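Attachment invasion locus protein (Yersinia pestis, PDB 3QRC) probably promotes invasion of eukaryotic host cells, by an unknown mechanism, as an eight-stranded beta-barrel of the bacterial outer membrane. Local coordinates at residues 48-53 and 68-73; 92-97 and 112-117; 5-10 and 32-37. All blocks are in the same frame, centred on the assembly; numbering follows the deposited sequence.

How the contacts relate
All three contacts are antiparallel strand pairs within one closed eight-stranded barrel. Contacts 1 and 2 lie close together, their centres 11 Å apart, and join directly where strands 65-81 and 86-103 run side by side: O of Tyr72 probably accepts a hydrogen bond from N of His96 at 2.8 Å. Both hold the sulfated glucose GU4 on the outward surface, and both touch the same detergent molecule. Contact 3 is nearer the end of the barrel where the chain begins and finishes. Its centre is 19 Å from that of contact 1, linked through Leu32 and Phe48, whereas about 10 Å separates the nearest atoms of contacts 2 and 3.

Contact 1. Residues 48-53 and 68-73; sequences FAQTRR and DFKYYS. With GU4 (2,3,4,6-tetra-O-sulfonato-alpha-D-glucopyranose), chain C; C8E ((hydroxyethyloxy)tri(ethyloxy)octane), chain F.
Arg52 and Lys70, a non-hydrogen-bonded pair on the outer surface of the barrel, run alongside each other and point the same way. CD of Lys70 meets the edge of the Arg52 guanidinium, near its plane, 3.6 Å from Arg52 NE. Lys70 leaves the strand extended and then bends at its third torsion (chi3 75°), turning its ammonium toward the sulfated sugar. NH2 of Arg52 and NZ of Lys70 end 4.4 Å apart, a concentration of positive charge that probably helps to draw the anions, though Lys70 makes the bonds. Lys70 NZ donates to O11 of GU4 at 3.0 Å and, weakly, to O12 of the same sulfate, and forms a salt bridge with a second sulfated sugar, YYJ.

Tyr72 grips that sulfate with its hydroxyl: OH donates to GU4 O10 over 2.8 Å. Its CG sits between the backbone N and the carbonyl carbon (chi1 62°), which leads the ring away from strand 42-57. Gln50, extended, passes Lys70 at a slant, and one water ties them together, donating to Gln50 OE1 at 2.7 Å and accepting from Lys70 NZ. Beyond it, CE1 of the Phe48 ring rests 4.1 Å from Tyr72 CB.

On the inward face, Thr51 and Tyr71 lie side by side, with OG1 of Thr51 3.8 Å from CB of Tyr71. Their polar ends find partners elsewhere: Thr51 with Ser14, Tyr71 with Glu137, the residue that also binds Ser73. The octyl tail of the detergent touches Phe69 and Tyr71 here.

Six backbone hydrogen bonds, two at each of Ala49-Ser73, Thr51-Tyr71 and Arg53-Phe69, knit this hairpin. Strand 21-37 continues the sheet beyond 48-53 by pairing with Phe48, Gln50 and Arg52, and strand 86-103 does so beyond 68-73 through Lys98 and Lys100.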
loop_
_atom_site.group_PDB
_atom_site.type_symbol
_atom_site.label_atom_id
_atom_site.label_comp_id
_atom_site.label_asym_id
_atom_site.label_seq_id
_atom_site.Cartn_x
_atom_site.Cartn_y
_atom_site.Cartn_z
ATOM N N PHE A 48 3.052 -2.206 -5.049
ATOM C CA PHE A 48 1.658 -1.896 -5.380
ATOM C C PHE A 48 0.815 -2.195 -4.159
ATOM O O PHE A 48 0.954 -3.261 -3.545
ATOM C CB PHE A 48 1.175 -2.753 -6.556
ATOM C CG PHE A 48 -0.317 -2.682 -6.775
ATOM C CD1 PHE A 48 -0.869 -1.681 -7.553
ATOM C CD2 PHE A 48 -1.164 -3.588 -6.168
ATOM C CE1 PHE A 48 -2.244 -1.600 -7.740
ATOM C CE2 PHE A 48 -2.535 -3.513 -6.360
ATOM C CZ PHE A 48 -3.069 -2.515 -7.148
ATOM N N ALA A 49 -0.070 -1.274 -3.798
ATOM C CA ALA A 49 -0.960 -1.554 -2.675
ATOM C C ALA A 49 -2.370 -1.160 -3.048
ATOM O O ALA A 49 -2.559 -0.258 -3.863
ATOM C CB ALA A 49 -0.525 -0.797 -1.430
ATOM N N GLN A 50 -3.342 -1.852 -2.462
ATOM C CA GLN A 50 -4.749 -1.516 -2.670
ATOM C C GLN A 50 -5.559 -1.863 -1.440
ATOM O O GLN A 50 -5.396 -2.944 -0.863
ATOM C CB GLN A 50 -5.306 -2.276 -3.869
ATOM C CG GLN A 50 -6.792 -2.072 -4.091
ATOM C CD GLN A 50 -7.289 -2.851 -5.297
ATOM O OE1 GLN A 50 -7.051 -2.458 -6.435
ATOM N NE2 GLN A 50 -7.969 -3.966 -5.050
ATOM N N THR A 51 -6.434 -0.949 -1.036
ATOM C CA THR A 51 -7.340 -1.227 0.073
ATOM C C THR A 51 -8.728 -0.788 -0.357
ATOM O O THR A 51 -8.871 0.123 -1.179
ATOM C CB THR A 51 -6.918 -0.484 1.360
ATOM O OG1 THR A 51 -6.913 0.933 1.121
ATOM C CG2 THR A 51 -5.511 -0.947 1.824
ATOM N N ARG A 52 -9.742 -1.446 0.189
ATOM C CA ARG A 52 -11.119 -1.183 -0.193
ATOM C C ARG A 52 -12.035 -1.309 0.988
ATOM O O ARG A 52 -11.779 -2.079 1.911
ATOM C CB ARG A 52 -11.588 -2.212 -1.212
ATOM C CG ARG A 52 -10.941 -2.118 -2.577
ATOM C CD ARG A 52 -11.591 -3.123 -3.522
ATOM N NE ARG A 52 -11.208 -2.880 -4.910
ATOM C CZ ARG A 52 -11.644 -3.590 -5.946
ATOM N NH1 ARG A 52 -12.484 -4.602 -5.754
ATOM N NH2 ARG A 52 -11.234 -3.289 -7.175
ATOM N N ARG A 53 -13.147 -0.590 0.925
ATOM C CA ARG A 53 -14.213 -0.780 1.890
ATOM C C ARG A 53 -15.542 -0.545 1.166
ATOM O O ARG A 53 -15.767 0.527 0.613
ATOM C CB ARG A 53 -14.037 0.184 3.061
ATOM C CG ARG A 53 -15.167 0.151 4.058
ATOM C CD ARG A 53 -15.378 -1.254 4.553
ATOM N NE ARG A 53 -14.256 -1.716 5.364
ATOM C CZ ARG A 53 -14.190 -2.914 5.937
ATOM N NH1 ARG A 53 -15.180 -3.780 5.773
ATOM N NH2 ARG A 53 -13.137 -3.246 6.680
ATOM N N ASP A 68 -18.498 2.128 -2.655
ATOM C CA ASP A 68 -17.266 1.581 -2.147
ATOM C C ASP A 68 -16.184 2.614 -2.269
ATOM O O ASP A 68 -16.237 3.508 -3.118
ATOM C CB ASP A 68 -16.878 0.280 -2.859
ATOM C CG ASP A 68 -16.577 0.481 -4.316
ATOM O OD1 ASP A 68 -15.380 0.486 -4.669
ATOM O OD2 ASP A 68 -17.532 0.631 -5.104
ATOM N N PHE A 69 -15.208 2.470 -1.396
ATOM C CA PHE A 69 -14.081 3.351 -1.334
ATOM C C PHE A 69 -12.916 2.468 -1.714
ATOM O O PHE A 69 -12.851 1.316 -1.283
ATOM C CB PHE A 69 -13.976 3.862 0.097
ATOM C CG PHE A 69 -15.208 4.598 0.544
ATOM C CD1 PHE A 69 -15.328 5.963 0.331
ATOM C CD2 PHE A 69 -16.266 3.917 1.136
ATOM C CE1 PHE A 69 -16.472 6.645 0.715
ATOM C CE2 PHE A 69 -17.420 4.597 1.533
ATOM C CZ PHE A 69 -17.522 5.961 1.324
ATOM N N LYS A 70 -12.048 2.979 -2.578
ATOM C CA LYS A 70 -10.859 2.245 -2.994
ATOM C C LYS A 70 -9.659 3.171 -3.039
ATOM O O LYS A 70 -9.756 4.295 -3.536
ATOM C CB LYS A 70 -11.061 1.664 -4.393
ATOM C CG LYS A 70 -9.817 0.927 -4.916
ATOM C CD LYS A 70 -10.058 0.259 -6.276
ATOM C CE LYS A 70 -10.075 1.282 -7.412
ATOM N NZ LYS A 70 -10.067 0.625 -8.753
ATOM N N TYR A 71 -8.526 2.692 -2.539
ATOM C CA TYR A 71 -7.269 3.421 -2.667
ATOM C C TYR A 71 -6.270 2.455 -3.269
ATOM O O TYR A 71 -6.200 1.304 -2.856
ATOM C CB TYR A 71 -6.783 3.825 -1.279
ATOM C CG TYR A 71 -5.377 4.361 -1.242
ATOM C CD1 TYR A 71 -5.097 5.684 -1.598
ATOM C CD2 TYR A 71 -4.318 3.550 -0.833
ATOM C CE1 TYR A 71 -3.790 6.173 -1.551
ATOM C CE2 TYR A 71 -3.022 4.031 -0.792
ATOM C CZ TYR A 71 -2.763 5.338 -1.136
ATOM O OH TYR A 71 -1.458 5.795 -1.069
ATOM N N TYR A 72 -5.492 2.895 -4.244
ATOM C CA TYR A 72 -4.336 2.069 -4.614
ATOM C C TYR A 72 -3.151 2.953 -4.910
ATOM O O TYR A 72 -3.313 4.137 -5.189
ATOM C CB TYR A 72 -4.648 1.139 -5.786
ATOM C CG TYR A 72 -5.002 1.848 -7.069
ATOM C CD1 TYR A 72 -6.328 2.163 -7.361
ATOM C CD2 TYR A 72 -4.018 2.214 -7.987
ATOM C CE1 TYR A 72 -6.659 2.820 -8.536
ATOM C CE2 TYR A 72 -4.342 2.868 -9.162
ATOM C CZ TYR A 72 -5.663 3.169 -9.431
ATOM O OH TYR A 72 -6.001 3.823 -10.601
ATOM N N SER A 73 -1.952 2.382 -4.841
ATOM C CA SER A 73 -0.753 3.160 -5.059
ATOM C C SER A 73 0.270 2.308 -5.786
ATOM O O SER A 73 0.273 1.071 -5.673
ATOM C CB SER A 73 -0.160 3.612 -3.725
ATOM O OG SER A 73 0.260 2.488 -2.975
HETATM C C1 GU4 C . -11.636 3.086 -13.946
HETATM O O5 GU4 C . -11.392 3.156 -15.008
HETATM C C5 GU4 C . -11.962 4.500 -15.658
HETATM C C6 GU4 C . -11.843 4.488 -17.211
HETATM O O6 GU4 C . -10.575 4.868 -17.645
HETATM S S6 GU4 C . -9.907 4.513 -19.125
HETATM O O22 GU4 C . -10.433 3.254 -19.393
HETATM O O23 GU4 C . -8.311 4.472 -19.097
HETATM O O21 GU4 C . -10.670 5.429 -20.199
HETATM C C4 GU4 C . -11.443 5.869 -14.985
HETATM O O4 GU4 C . -12.289 6.833 -15.512
HETATM S S4 GU4 C . -11.785 8.089 -16.382
HETATM O O25 GU4 C . -11.462 7.548 -17.812
HETATM O O26 GU4 C . -10.502 8.608 -15.682
HETATM O O24 GU4 C . -12.863 9.194 -16.535
HETATM C C3 GU4 C . -11.414 5.840 -13.900
HETATM O O3 GU4 C . -10.782 6.850 -13.259
HETATM S S3 GU4 C . -11.438 7.628 -12.019
HETATM O O28 GU4 C . -11.244 6.735 -10.786
HETATM O O29 GU4 C . -10.600 8.829 -11.720
HETATM O O27 GU4 C . -12.944 7.896 -12.182
HETATM C C2 GU4 C . -10.873 4.364 -13.251
HETATM O O2 GU4 C . -11.066 4.276 -11.889
HETATM S S2 GU4 C . -9.912 3.630 -10.946
HETATM O O11 GU4 C . -9.774 2.141 -11.279
HETATM O O12 GU4 C . -10.385 3.694 -9.483
HETATM O O10 GU4 C . -8.660 4.438 -11.175
HETATM C C1 C8E F . -10.211 4.221 0.445
HETATM C C2 C8E F . -9.805 5.665 0.198
HETATM C C3 C8E F . -10.994 6.522 -0.218
HETATM C C4 C8E F . -10.522 7.912 -0.615
HETATM C C5 C8E F . -11.535 8.708 -1.439
HETATM C C6 C8E F . -10.915 10.057 -1.796
HETATM C C7 C8E F . -11.690 10.891 -2.809
HETATM C C8 C8E F . -10.736 11.948 -3.352
HETATM O O9 C8E F . -11.141 13.275 -3.086
HETATM C C10 C8E F . -12.475 13.380 -2.661
HETATM C C11 C8E F . -12.629 14.578 -1.730
HETATM O O12 C8E F . -13.984 14.715 -1.356
HETATM C C13 C8E F . -14.698 13.497 -1.454
HETATM C C14 C8E F . -15.291 13.123 -0.099
HETATM O O15 C8E F . -15.451 11.719 -0.036
HETATM C C16 C8E F . -15.328 11.202 1.277
HETATM C C17 C8E F . -14.131 10.251 1.370
HETATM O O18 C8E F . -13.506 10.385 2.632
HETATM C C19 C8E F . -14.224 9.781 3.687
HETATM C C20 C8E F . -13.556 10.087 5.023
HETATM O O21 C8E F . -14.542 10.315 6.012
HETATM O O HOH W 1 -7.730 -1.367 -8.785
#

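Contact 2. Residues 92-97 and 112-117; sequences LGAGHG and SKTSLA. With GU4 (2,3,4,6-tetra-O-sulfonato-alpha-D-glucopyranose), chain C; C8E ((hydroxyethyloxy)tri(ethyloxy)octane), chain F.
The imidazole of His96 is held at two places on its edge, both in the ring plane: by Thr114 OG1 at ND1 and by a sulfate oxygen of GU4 at NE2. The ND1 to Thr114 OG1 hydrogen bond is 2.8 Å long and nearly straight at 170°. NE2 donates to GU4 O28 at 2.9 Å along a more bent path, 144° at the hydrogen. With both nitrogens engaged, rotation of the ring about its bond to CB is restrained; the sulfates close by could favour a protonated imidazole. Ser112 CB and Lys113 O approach the ring obliquely, while the Tyr72 ring meets it with the planes inclined at about 40°.

Ser112 takes the same sulfate from the other strand. Its OG, turned out toward the sugar, donates to GU4 O29 across 2.8 Å, so one residue from each strand binds this one group. This makes the outward face of the hairpin part of the sulfated-sugar site.

The inward face is mostly small. Ala117 CB lies over the backbone of 92-97, 3.7 Å from Gly95 N. Further along, the detergent tail runs past bare Gly97, with C8E C4 lying 4.1 Å from Gly97 CA. Lys113 CB packs on C8 of the same tail at 3.6 Å.

Paired backbone hydrogen bonds join Gly93 to Ala117, Gly95 to Ser115 and Gly97 to Lys113. One departs from the rest: Ala117 N sits well above the carbonyl plane of Gly93, where the Ala94 and Leu116 side chains diverge. Strand 65-81 flanks 92-97, bonding through Val74 to Ala94 and through Tyr72 to His96; strand 130-141 flanks 112-117, with Ser139 OG bound to Leu116 O and Lys140 O to Ser115 OG.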
loop_
_atom_site.group_PDB
_atom_site.type_symbol
_atom_site.label_atom_id
_atom_site.label_comp_id
_atom_site.label_asym_id
_atom_site.label_seq_id
_atom_site.Cartn_x
_atom_site.Cartn_y
_atom_site.Cartn_z
ATOM N N LEU A 92 8.487 6.501 -3.130
ATOM C CA LEU A 92 7.788 7.658 -3.651
ATOM C C LEU A 92 7.026 7.184 -4.859
ATOM O O LEU A 92 7.509 6.332 -5.622
ATOM C CB LEU A 92 8.773 8.758 -4.050
ATOM C CG LEU A 92 8.175 10.016 -4.703
ATOM C CD1 LEU A 92 7.327 10.777 -3.711
ATOM C CD2 LEU A 92 9.273 10.933 -5.276
ATOM N N GLY A 93 5.819 7.719 -5.038
ATOM C CA GLY A 93 5.022 7.325 -6.178
ATOM C C GLY A 93 3.699 8.058 -6.224
ATOM O O GLY A 93 3.618 9.231 -5.860
ATOM N N ALA A 94 2.668 7.347 -6.659
ATOM C CA ALA A 94 1.351 7.953 -6.836
ATOM C C ALA A 94 0.314 7.121 -6.120
ATOM O O ALA A 94 0.373 5.883 -6.150
ATOM C CB ALA A 94 1.004 8.041 -8.309
ATOM N N GLY A 95 -0.633 7.816 -5.488
ATOM C CA GLY A 95 -1.783 7.179 -4.878
ATOM C C GLY A 95 -3.021 7.699 -5.582
ATOM O O GLY A 95 -3.050 8.848 -6.022
ATOM N N HIS A 96 -4.029 6.848 -5.692
ATOM C CA HIS A 96 -5.304 7.202 -6.298
ATOM C C HIS A 96 -6.417 6.775 -5.353
ATOM O O HIS A 96 -6.488 5.608 -4.947
ATOM C CB HIS A 96 -5.478 6.488 -7.635
ATOM C CG HIS A 96 -6.772 6.796 -8.323
ATOM N ND1 HIS A 96 -6.958 7.939 -9.075
ATOM C CD2 HIS A 96 -7.943 6.124 -8.365
ATOM C CE1 HIS A 96 -8.181 7.942 -9.569
ATOM N NE2 HIS A 96 -8.806 6.853 -9.148
ATOM N N GLY A 97 -7.280 7.724 -4.996
ATOM C CA GLY A 97 -8.419 7.433 -4.135
ATOM C C GLY A 97 -9.723 7.669 -4.891
ATOM O O GLY A 97 -9.821 8.575 -5.735
ATOM N N SER A 112 -12.867 11.200 -7.191
ATOM C CA SER A 112 -11.547 10.562 -7.213
ATOM C C SER A 112 -10.451 11.598 -7.267
ATOM O O SER A 112 -10.694 12.746 -7.638
ATOM C CB SER A 112 -11.418 9.658 -8.444
ATOM O OG SER A 112 -11.400 10.431 -9.627
ATOM N N LYS A 113 -9.233 11.189 -6.923
ATOM C CA LYS A 113 -8.113 12.103 -6.944
ATOM C C LYS A 113 -6.850 11.274 -7.015
ATOM O O LYS A 113 -6.761 10.219 -6.386
ATOM C CB LYS A 113 -8.104 12.958 -5.668
ATOM C CG LYS A 113 -6.867 13.840 -5.497
ATOM C CD LYS A 113 -6.874 15.020 -6.484
ATOM C CE LYS A 113 -5.633 15.890 -6.285
ATOM N NZ LYS A 113 -5.674 17.082 -7.187
ATOM N N THR A 114 -5.888 11.749 -7.789
ATOM C CA THR A 114 -4.556 11.166 -7.803
ATOM C C THR A 114 -3.569 12.171 -7.238
ATOM O O THR A 114 -3.592 13.336 -7.619
ATOM C CB THR A 114 -4.126 10.835 -9.232
ATOM O OG1 THR A 114 -5.038 9.887 -9.801
ATOM C CG2 THR A 114 -2.712 10.262 -9.242
ATOM N N SER A 115 -2.690 11.735 -6.337
ATOM C CA SER A 115 -1.703 12.648 -5.780
ATOM C C SER A 115 -0.441 11.861 -5.495
ATOM O O SER A 115 -0.397 10.674 -5.788
ATOM C CB SER A 115 -2.256 13.321 -4.520
ATOM O OG SER A 115 -1.378 14.331 -4.051
ATOM N N LEU A 116 0.585 12.509 -4.952
ATOM C CA LEU A 116 1.790 11.792 -4.532
ATOM C C LEU A 116 1.515 10.836 -3.369
ATOM O O LEU A 116 0.653 11.094 -2.524
ATOM C CB LEU A 116 2.883 12.772 -4.107
ATOM C CG LEU A 116 3.488 13.608 -5.236
ATOM C CD1 LEU A 116 4.492 14.591 -4.674
ATOM C CD2 LEU A 116 4.141 12.699 -6.275
ATOM N N ALA A 117 2.256 9.736 -3.339
ATOM C CA ALA A 117 2.247 8.836 -2.191
ATOM C C ALA A 117 3.682 8.688 -1.710
ATOM O O ALA A 117 4.623 8.651 -2.521
ATOM C CB ALA A 117 1.661 7.474 -2.580
HETATM C C1 GU4 C . -11.636 3.086 -13.946
HETATM O O5 GU4 C . -11.392 3.156 -15.008
HETATM C C5 GU4 C . -11.962 4.500 -15.658
HETATM C C6 GU4 C . -11.843 4.488 -17.211
HETATM O O6 GU4 C . -10.575 4.868 -17.645
HETATM S S6 GU4 C . -9.907 4.513 -19.125
HETATM O O22 GU4 C . -10.433 3.254 -19.393
HETATM O O23 GU4 C . -8.311 4.472 -19.097
HETATM O O21 GU4 C . -10.670 5.429 -20.199
HETATM C C4 GU4 C . -11.443 5.869 -14.985
HETATM O O4 GU4 C . -12.289 6.833 -15.512
HETATM S S4 GU4 C . -11.785 8.089 -16.382
HETATM O O25 GU4 C . -11.462 7.548 -17.812
HETATM O O26 GU4 C . -10.502 8.608 -15.682
HETATM O O24 GU4 C . -12.863 9.194 -16.535
HETATM C C3 GU4 C . -11.414 5.840 -13.900
HETATM O O3 GU4 C . -10.782 6.850 -13.259
HETATM S S3 GU4 C . -11.438 7.628 -12.019
HETATM O O28 GU4 C . -11.244 6.735 -10.786
HETATM O O29 GU4 C . -10.600 8.829 -11.720
HETATM O O27 GU4 C . -12.944 7.896 -12.182
HETATM C C2 GU4 C . -10.873 4.364 -13.251
HETATM O O2 GU4 C . -11.066 4.276 -11.889
HETATM S S2 GU4 C . -9.912 3.630 -10.946
HETATM O O11 GU4 C . -9.774 2.141 -11.279
HETATM O O12 GU4 C . -10.385 3.694 -9.483
HETATM O O10 GU4 C . -8.660 4.438 -11.175
HETATM C C1 C8E F . -10.211 4.221 0.445
HETATM C C2 C8E F . -9.805 5.665 0.198
HETATM C C3 C8E F . -10.994 6.522 -0.218
HETATM C C4 C8E F . -10.522 7.912 -0.615
HETATM C C5 C8E F . -11.535 8.708 -1.439
HETATM C C6 C8E F . -10.915 10.057 -1.796
HETATM C C7 C8E F . -11.690 10.891 -2.809
HETATM C C8 C8E F . -10.736 11.948 -3.352
HETATM O O9 C8E F . -11.141 13.275 -3.086
HETATM C C10 C8E F . -12.475 13.380 -2.661
HETATM C C11 C8E F . -12.629 14.578 -1.730
HETATM O O12 C8E F . -13.984 14.715 -1.356
HETATM C C13 C8E F . -14.698 13.497 -1.454
HETATM C C14 C8E F . -15.291 13.123 -0.099
HETATM O O15 C8E F . -15.451 11.719 -0.036
HETATM C C16 C8E F . -15.328 11.202 1.277
HETATM C C17 C8E F . -14.131 10.251 1.370
HETATM O O18 C8E F . -13.506 10.385 2.632
HETATM C C19 C8E F . -14.224 9.781 3.687
HETATM C C20 C8E F . -13.556 10.087 5.023
HETATM O O21 C8E F . -14.542 10.315 6.012
#

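Contact 3. Residues 5-10 and 32-37; sequences SSISIG and LKYRYE
Lys33 O is gripped twice, by Ser8 N at 3.0 Å and by a water that donates to it from 3.1 Å. That water also hydrogen-bonds to Ser8 OG. CD1 of Ile7 presses on the same Lys33 O at 3.3 Å, a methyl covering the carbonyl beside its polar partners. The return bond, Lys33 N to Ser8 O, and a matching pair between Ser6 and Arg35 complete the backbone pairing.

On the outward face, Ile7 has CG1 anti to its backbone N (chi1 -174°), which brings CD1 over to strand 21-37. There the Ile7 side chain crosses that of Leu32 at an angle, the two CD1 atoms 3.6 Å apart, and CD1 of Ile7 packs on Tyr34 CB at 4.1 Å, near the plane of the ring at its edge. Tyr34 reaches along the strands the other way, until its OH shares a hydrogen bond of 3.1 Å with Ser5 OG. The same Ser5 OG lies in the plane of the Tyr36 ring at its edge, 3.5 Å from CD1.

The inward face is polar and largely charged. A water accepts from Ser6 OG at 2.8 Å and donates to Glu37 OE2, while that carboxylate also hangs over one face of the Arg35 guanidinium. Glu37 has further salt bridges to Arg81 and Arg156, Arg35 bonds to Ser87 and Gln123, and Lys33 NZ reaches Asn31, Ser135 and Asp133.

Such a division, aliphatic and tyrosine side chains outside and a network of charges and waters inside, is that of a transmembrane barrel wall: the outer surface probably meets lipid, and the buried charged side chains probably offset one another in large part within the barrel.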
loop_
_atom_site.group_PDB
_atom_site.type_symbol
_atom_site.label_atom_id
_atom_site.label_comp_id
_atom_site.label_asym_id
_atom_site.label_seq_id
_atom_site.Cartn_x
_atom_site.Cartn_y
_atom_site.Cartn_z
ATOM N N SER A 5 16.574 -11.294 -5.928
ATOM C CA SER A 5 15.216 -10.763 -5.957
ATOM C C SER A 5 14.473 -11.219 -4.711
ATOM O O SER A 5 14.714 -12.314 -4.202
ATOM C CB SER A 5 14.469 -11.272 -7.191
ATOM O OG SER A 5 15.163 -10.982 -8.389
ATOM N N SER A 6 13.562 -10.378 -4.235
ATOM C CA SER A 6 12.662 -10.728 -3.148
ATOM C C SER A 6 11.249 -10.381 -3.573
ATOM O O SER A 6 11.005 -9.295 -4.072
ATOM C CB SER A 6 12.992 -9.933 -1.885
ATOM O OG SER A 6 14.273 -10.273 -1.397
ATOM N N ILE A 7 10.328 -11.309 -3.367
ATOM C CA ILE A 7 8.925 -11.061 -3.683
ATOM C C ILE A 7 8.096 -11.317 -2.435
ATOM O O ILE A 7 8.265 -12.348 -1.761
ATOM C CB ILE A 7 8.444 -11.969 -4.849
ATOM C CG1 ILE A 7 7.019 -11.593 -5.276
ATOM C CG2 ILE A 7 8.552 -13.441 -4.473
ATOM C CD1 ILE A 7 6.916 -10.183 -5.804
ATOM N N SER A 8 7.197 -10.387 -2.122
ATOM C CA SER A 8 6.398 -10.532 -0.915
ATOM C C SER A 8 4.966 -10.098 -1.144
ATOM O O SER A 8 4.707 -9.177 -1.922
ATOM C CB SER A 8 7.002 -9.734 0.248
ATOM O OG SER A 8 7.045 -8.349 -0.038
ATOM N N ILE A 9 4.047 -10.779 -0.468
ATOM C CA ILE A 9 2.643 -10.362 -0.487
ATOM C C ILE A 9 2.174 -10.208 0.951
ATOM O O ILE A 9 2.645 -10.910 1.859
ATOM C CB ILE A 9 1.757 -11.344 -1.264
ATOM C CG1 ILE A 9 0.392 -10.709 -1.557
ATOM C CG2 ILE A 9 1.609 -12.658 -0.503
ATOM C CD1 ILE A 9 -0.362 -11.390 -2.683
ATOM N N GLY A 10 1.270 -9.266 1.169
ATOM C CA GLY A 10 0.992 -8.837 2.519
ATOM C C GLY A 10 -0.368 -8.217 2.674
ATOM O O GLY A 10 -1.012 -7.877 1.690
ATOM N N LEU A 32 1.822 -5.884 -2.655
ATOM C CA LEU A 32 2.815 -6.733 -3.301
ATOM C C LEU A 32 4.088 -5.918 -3.448
ATOM O O LEU A 32 4.057 -4.784 -3.950
ATOM C CB LEU A 32 2.329 -7.151 -4.686
ATOM C CG LEU A 32 3.301 -7.894 -5.602
ATOM C CD1 LEU A 32 3.448 -9.328 -5.137
ATOM C CD2 LEU A 32 2.793 -7.865 -7.040
ATOM N N LYS A 33 5.209 -6.478 -3.006
ATOM C CA LYS A 33 6.479 -5.789 -3.187
ATOM C C LYS A 33 7.486 -6.669 -3.893
ATOM O O LYS A 33 7.589 -7.863 -3.609
ATOM C CB LYS A 33 7.067 -5.296 -1.855
ATOM C CG LYS A 33 6.270 -4.151 -1.204
ATOM C CD LYS A 33 7.208 -3.186 -0.454
ATOM C CE LYS A 33 6.423 -2.117 0.301
ATOM N NZ LYS A 33 5.652 -2.719 1.437
ATOM N N TYR A 34 8.221 -6.057 -4.815
ATOM C CA TYR A 34 9.294 -6.744 -5.530
ATOM C C TYR A 34 10.586 -5.944 -5.337
ATOM O O TYR A 34 10.595 -4.732 -5.518
ATOM C CB TYR A 34 8.984 -6.864 -7.021
ATOM C CG TYR A 34 10.200 -7.348 -7.772
ATOM C CD1 TYR A 34 10.576 -8.674 -7.718
ATOM C CD2 TYR A 34 11.013 -6.461 -8.472
ATOM C CE1 TYR A 34 11.713 -9.121 -8.376
ATOM C CE2 TYR A 34 12.154 -6.901 -9.135
ATOM C CZ TYR A 34 12.499 -8.228 -9.079
ATOM O OH TYR A 34 13.632 -8.677 -9.730
ATOM N N ARG A 35 11.662 -6.630 -4.968
ATOM C CA ARG A 35 12.934 -5.981 -4.682
ATOM C C ARG A 35 14.029 -6.663 -5.464
ATOM O O ARG A 35 14.045 -7.893 -5.586
ATOM C CB ARG A 35 13.237 -6.080 -3.190
ATOM C CG ARG A 35 14.685 -5.766 -2.790
ATOM C CD ARG A 35 14.850 -5.824 -1.273
ATOM N NE ARG A 35 16.213 -5.498 -0.848
ATOM C CZ ARG A 35 16.714 -5.789 0.346
ATOM N NH1 ARG A 35 15.967 -6.414 1.253
ATOM N NH2 ARG A 35 17.962 -5.444 0.640
ATOM N N TYR A 36 14.937 -5.863 -6.007
ATOM C CA TYR A 36 16.117 -6.395 -6.673
ATOM C C TYR A 36 17.366 -5.718 -6.131
ATOM O O TYR A 36 17.474 -4.496 -6.139
ATOM C CB TYR A 36 16.034 -6.217 -8.187
ATOM C CG TYR A 36 17.196 -6.867 -8.913
ATOM C CD1 TYR A 36 17.212 -8.235 -9.144
ATOM C CD2 TYR A 36 18.283 -6.117 -9.345
ATOM C CE1 TYR A 36 18.274 -8.840 -9.791
ATOM C CE2 TYR A 36 19.352 -6.717 -10.002
ATOM C CZ TYR A 36 19.340 -8.079 -10.218
ATOM O OH TYR A 36 20.391 -8.692 -10.866
ATOM N N GLU A 37 18.303 -6.528 -5.653
ATOM C CA GLU A 37 19.555 -6.024 -5.108
ATOM C C GLU A 37 20.651 -6.059 -6.168
ATOM O O GLU A 37 20.954 -7.118 -6.733
ATOM C CB GLU A 37 19.966 -6.842 -3.877
ATOM C CG GLU A 37 18.916 -6.825 -2.762
ATOM C CD GLU A 37 19.311 -7.691 -1.582
ATOM O OE1 GLU A 37 20.409 -7.482 -1.036
ATOM O OE2 GLU A 37 18.526 -8.585 -1.197
HETATM O O HOH W 2 16.256 -8.981 -2.888
HETATM O O HOH W 3 9.730 -8.088 -1.336
#